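Local structure of GTP cyclohydrolase (Enterococcus faecalis, 2R41) at residues Leu49-Val63 with Asp77-Phe91. The protein is of unknown function but, as a DUF960-family alpha-beta protein, may have a GTP cyclohydrolase activity, which is only inferred. Numbering follows the deposited sequence.
Sequences LLHFDLLNNNGKVTV and DLPFSYSTAYPSRIF
Strand 49-57 pairs antiparallel with strand 89-91 (157° between their directions), Phe52 and Ile90 exchanging backbone hydrogen bonds and Leu54 N reaching Ser88 O. Past the type I' turn at Asn57-Lys60, strand 60-63 pairs with Asp77-Ser81 (Leu78 N to Val61 O, Val61 N to Phe80 O), the register slipping by two at a beta bulge, and Tyr82 N bonds to Gly59 O in the turn. Tyr82, its CG anti to the backbone N (chi1 178°), sends its ring alongside the end of strand 49-57, one face over Asn56: Asn56 CB stands 3.5 Å from the ring centroid in a CH-pi contact, with the amide stacked 28° from the ring plane. Asn56 OD1 accepts from Gly59 N at 2.6 Å, an Asx motif. Thr62 OG1 donates to Asp77 OD2 at 2.7 Å, on the anti side but tilted out of the carboxylate plane, and takes a second bond from Asn57 ND2. At the far end, Phe91 turns its edge to the face of His51, centroids 4.8 Å apart. On the face carrying Phe52 and Ile90, Leu54 CD2 meets Ile90 CD1 at 3.6 Å. A water donates to both Leu54 O and Pro87 O, just before the loop enters strand 89-91. Strands 49-57, 60-66 and 73-78 form an antiparallel meander; the chain turns at Pro79-Phe80 and returns to the other side of 49-57, making it an inner strand. Phe52 and Ile90 rest on Ile32 of helix 26-40, and a Phe91-Leu102 backbone hydrogen bond joins strand 89-94 to strand 98-102.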
# COMPACT_ATOMS: atom_id res chain seq x y z
N LEU C 49 24.21 7.25 -6.09
CA LEU C 49 24.43 5.86 -5.71
C LEU C 49 25.42 5.75 -4.57
O LEU C 49 26.47 6.39 -4.60
CB LEU C 49 24.90 5.06 -6.89
CG LEU C 49 25.31 3.64 -6.54
CD1 LEU C 49 24.12 2.73 -6.50
CD2 LEU C 49 26.25 3.24 -7.65
N LEU C 50 25.05 4.96 -3.56
CA LEU C 50 25.71 4.98 -2.27
C LEU C 50 26.12 3.59 -1.85
O LEU C 50 25.28 2.68 -1.86
CB LEU C 50 24.73 5.51 -1.26
CG LEU C 50 24.75 6.99 -0.94
CD1 LEU C 50 24.94 7.89 -2.09
CD2 LEU C 50 23.49 7.33 -0.24
N HIS C 51 27.40 3.41 -1.50
CA HIS C 51 27.91 2.09 -1.10
C HIS C 51 27.82 1.98 0.42
O HIS C 51 28.20 2.90 1.14
CB HIS C 51 29.36 1.89 -1.52
CG HIS C 51 29.63 2.06 -2.99
ND1 HIS C 51 29.10 3.09 -3.76
CD2 HIS C 51 30.45 1.37 -3.83
CE1 HIS C 51 29.56 3.01 -5.00
NE2 HIS C 51 30.38 1.98 -5.07
N PHE C 52 27.32 0.86 0.91
CA PHE C 52 27.45 0.58 2.33
C PHE C 52 28.05 -0.79 2.58
O PHE C 52 27.45 -1.77 2.19
CB PHE C 52 26.09 0.63 2.98
CG PHE C 52 25.43 1.97 2.90
CD1 PHE C 52 25.70 2.95 3.83
CD2 PHE C 52 24.51 2.25 1.89
CE1 PHE C 52 25.08 4.17 3.75
CE2 PHE C 52 23.91 3.46 1.81
CZ PHE C 52 24.19 4.43 2.75
N ASP C 53 29.21 -0.86 3.21
CA ASP C 53 29.70 -2.15 3.67
C ASP C 53 29.21 -2.43 5.09
O ASP C 53 29.30 -1.56 5.97
CB ASP C 53 31.21 -2.22 3.61
CG ASP C 53 31.75 -2.03 2.21
OD1 ASP C 53 32.51 -1.03 1.96
OD2 ASP C 53 31.40 -2.88 1.35
N LEU C 54 28.69 -3.65 5.30
CA LEU C 54 28.18 -4.13 6.59
C LEU C 54 29.27 -4.98 7.27
O LEU C 54 29.60 -6.05 6.78
CB LEU C 54 26.94 -4.99 6.34
CG LEU C 54 25.60 -4.44 5.78
CD1 LEU C 54 24.51 -4.58 6.80
CD2 LEU C 54 25.57 -3.01 5.22
N LEU C 55 29.86 -4.54 8.37
CA LEU C 55 31.01 -5.28 8.88
C LEU C 55 30.73 -5.80 10.28
O LEU C 55 29.89 -5.23 10.99
CB LEU C 55 32.26 -4.40 8.87
CG LEU C 55 32.57 -3.67 7.55
CD1 LEU C 55 33.51 -2.52 7.80
CD2 LEU C 55 33.11 -4.61 6.48
N ASN C 56 31.40 -6.90 10.65
CA ASN C 56 31.33 -7.40 12.02
C ASN C 56 32.17 -6.55 12.90
O ASN C 56 33.35 -6.39 12.64
CB ASN C 56 31.81 -8.84 12.17
CG ASN C 56 31.53 -9.42 13.58
OD1 ASN C 56 31.45 -8.70 14.57
ND2 ASN C 56 31.36 -10.73 13.64
N ASN C 57 31.57 -6.00 13.94
CA ASN C 57 32.30 -5.26 14.94
C ASN C 57 32.00 -5.80 16.34
O ASN C 57 31.12 -5.28 17.05
CB ASN C 57 32.00 -3.77 14.83
CG ASN C 57 32.73 -2.95 15.88
OD1 ASN C 57 33.71 -3.39 16.46
ND2 ASN C 57 32.25 -1.75 16.10
N ASN C 58 32.76 -6.83 16.72
CA ASN C 58 32.51 -7.60 17.93
C ASN C 58 31.08 -8.10 18.11
O ASN C 58 30.52 -8.01 19.20
CB ASN C 58 32.90 -6.78 19.15
CG ASN C 58 34.35 -6.92 19.46
OD1 ASN C 58 35.20 -6.17 18.95
ND2 ASN C 58 34.66 -7.91 20.32
N GLY C 59 30.50 -8.64 17.03
CA GLY C 59 29.17 -9.23 17.07
C GLY C 59 28.10 -8.23 16.69
O GLY C 59 27.00 -8.63 16.38
N LYS C 60 28.43 -6.94 16.72
CA LYS C 60 27.50 -5.90 16.30
C LYS C 60 27.75 -5.41 14.87
O LYS C 60 28.84 -5.57 14.35
CB LYS C 60 27.56 -4.75 17.27
CG LYS C 60 27.02 -5.16 18.58
CD LYS C 60 26.57 -3.97 19.41
CE LYS C 60 26.47 -4.35 20.90
NZ LYS C 60 25.84 -5.69 21.12
N VAL C 61 26.77 -4.79 14.21
CA VAL C 61 26.98 -4.40 12.82
C VAL C 61 27.66 -3.05 12.75
O VAL C 61 27.31 -2.13 13.49
CB VAL C 61 25.69 -4.38 12.01
CG1 VAL C 61 25.94 -3.74 10.70
CG2 VAL C 61 25.23 -5.75 11.74
N THR C 62 28.63 -2.92 11.86
CA THR C 62 29.15 -1.60 11.55
C THR C 62 29.08 -1.36 10.06
O THR C 62 29.50 -2.19 9.25
CB THR C 62 30.60 -1.36 12.03
OG1 THR C 62 30.61 -1.14 13.44
CG2 THR C 62 31.14 -0.11 11.41
N VAL C 63 28.53 -0.19 9.73
CA VAL C 63 28.34 0.19 8.37
C VAL C 63 29.42 1.18 7.98
O VAL C 63 29.53 2.25 8.58
CB VAL C 63 26.97 0.84 8.21
CG1 VAL C 63 26.77 1.30 6.81
CG2 VAL C 63 25.89 -0.14 8.57
N ASP C 77 28.55 2.85 13.82
CA ASP C 77 28.39 1.66 14.66
C ASP C 77 26.94 1.45 15.00
O ASP C 77 26.31 2.32 15.56
CB ASP C 77 29.21 1.76 15.95
CG ASP C 77 30.73 1.76 15.69
OD1 ASP C 77 31.47 2.37 16.51
OD2 ASP C 77 31.20 1.15 14.68
N LEU C 78 26.41 0.29 14.68
CA LEU C 78 25.02 0.06 14.94
C LEU C 78 24.79 -0.80 16.15
O LEU C 78 25.59 -1.70 16.45
CB LEU C 78 24.35 -0.58 13.74
CG LEU C 78 24.11 0.34 12.55
CD1 LEU C 78 23.32 -0.43 11.53
CD2 LEU C 78 23.40 1.61 12.98
N PRO C 79 23.66 -0.55 16.84
CA PRO C 79 23.31 -1.33 18.00
C PRO C 79 23.02 -2.75 17.63
O PRO C 79 23.17 -3.62 18.47
CB PRO C 79 22.04 -0.63 18.53
CG PRO C 79 21.47 0.13 17.38
CD PRO C 79 22.67 0.51 16.54
N PHE C 80 22.65 -3.01 16.39
CA PHE C 80 22.18 -4.36 16.00
C PHE C 80 23.21 -5.47 15.96
O PHE C 80 24.40 -5.24 15.86
CB PHE C 80 21.35 -4.30 14.71
CG PHE C 80 20.26 -3.29 14.78
CD1 PHE C 80 19.27 -3.41 15.76
CD2 PHE C 80 20.28 -2.18 13.96
CE1 PHE C 80 18.26 -2.46 15.89
CE2 PHE C 80 19.29 -1.21 14.07
CZ PHE C 80 18.27 -1.35 15.03
N SER C 81 22.72 -6.69 16.05
CA SER C 81 23.55 -7.86 16.06
C SER C 81 24.01 -8.23 14.65
O SER C 81 23.19 -8.32 13.71
CB SER C 81 22.76 -9.01 16.62
OG SER C 81 23.55 -9.66 17.56
N TYR C 82 25.32 -8.47 14.52
CA TYR C 82 25.89 -8.97 13.28
C TYR C 82 25.60 -10.45 13.12
O TYR C 82 25.55 -11.18 14.11
CB TYR C 82 27.40 -8.74 13.22
CG TYR C 82 28.07 -9.29 11.97
CD1 TYR C 82 28.19 -8.52 10.82
CD2 TYR C 82 28.57 -10.59 11.94
CE1 TYR C 82 28.80 -9.03 9.67
CE2 TYR C 82 29.18 -11.10 10.82
CZ TYR C 82 29.29 -10.33 9.68
OH TYR C 82 29.90 -10.86 8.55
N SER C 83 25.38 -10.84 11.87
CA SER C 83 25.22 -12.21 11.45
C SER C 83 26.01 -12.45 10.15
O SER C 83 26.08 -11.59 9.29
CB SER C 83 23.75 -12.50 11.23
OG SER C 83 23.61 -13.51 10.25
N THR C 84 26.62 -13.63 10.02
CA THR C 84 27.47 -13.94 8.86
C THR C 84 26.61 -14.18 7.61
O THR C 84 27.12 -14.22 6.47
CB THR C 84 28.23 -15.22 9.10
OG1 THR C 84 27.32 -16.31 8.89
CG2 THR C 84 28.83 -15.26 10.54
N ALA C 85 25.31 -14.37 7.86
CA ALA C 85 24.30 -14.59 6.83
C ALA C 85 23.99 -13.32 6.06
O ALA C 85 23.55 -13.38 4.92
CB ALA C 85 23.01 -15.13 7.46
N TYR C 86 24.22 -12.16 6.68
CA TYR C 86 23.89 -10.89 6.04
C TYR C 86 24.76 -10.68 4.81
O TYR C 86 25.88 -11.20 4.73
CB TYR C 86 24.07 -9.70 7.00
CG TYR C 86 23.12 -9.70 8.16
CD1 TYR C 86 21.87 -10.32 8.08
CD2 TYR C 86 23.46 -9.08 9.35
CE1 TYR C 86 20.99 -10.34 9.16
CE2 TYR C 86 22.58 -9.08 10.44
CZ TYR C 86 21.35 -9.72 10.34
OH TYR C 86 20.49 -9.71 11.41
N PRO C 87 24.24 -9.91 3.84
CA PRO C 87 24.97 -9.54 2.64
C PRO C 87 26.11 -8.63 3.05
O PRO C 87 25.94 -7.80 3.94
CB PRO C 87 23.91 -8.76 1.86
CG PRO C 87 23.02 -8.21 2.91
CD PRO C 87 22.91 -9.30 3.88
N SER C 88 27.28 -8.79 2.43
CA SER C 88 28.45 -8.07 2.91
C SER C 88 28.44 -6.60 2.50
O SER C 88 28.99 -5.76 3.19
CB SER C 88 29.73 -8.75 2.46
OG SER C 88 30.04 -8.38 1.13
N ARG C 89 27.80 -6.28 1.37
CA ARG C 89 27.57 -4.87 1.07
C ARG C 89 26.23 -4.63 0.40
O ARG C 89 25.70 -5.54 -0.22
CB ARG C 89 28.73 -4.26 0.27
CG ARG C 89 29.02 -4.82 -1.07
CD ARG C 89 30.46 -4.43 -1.45
NE ARG C 89 30.59 -4.07 -2.88
CZ ARG C 89 30.51 -4.93 -3.92
NH1 ARG C 89 30.29 -6.25 -3.75
NH2 ARG C 89 30.62 -4.45 -5.16
N ILE C 90 25.67 -3.43 0.56
CA ILE C 90 24.48 -3.02 -0.20
C ILE C 90 24.61 -1.61 -0.78
O ILE C 90 25.47 -0.81 -0.36
CB ILE C 90 23.19 -3.05 0.63
CG1 ILE C 90 23.20 -1.94 1.66
CG2 ILE C 90 22.98 -4.38 1.33
CD1 ILE C 90 22.75 -2.40 3.06
N PHE C 91 23.73 -1.30 -1.72
CA PHE C 91 23.72 -0.03 -2.38
C PHE C 91 22.42 0.67 -2.09
O PHE C 91 21.37 -0.00 -1.95
CB PHE C 91 23.79 -0.26 -3.86
CG PHE C 91 25.14 -0.66 -4.35
CD1 PHE C 91 26.25 -0.66 -3.50
CD2 PHE C 91 25.33 -0.97 -5.69
CE1 PHE C 91 27.54 -1.00 -3.97
CE2 PHE C 91 26.62 -1.30 -6.17
CZ PHE C 91 27.71 -1.32 -5.31
O HOH W 1 27.65 -8.64 6.34
O HOH W 2 26.29 -11.09 17.86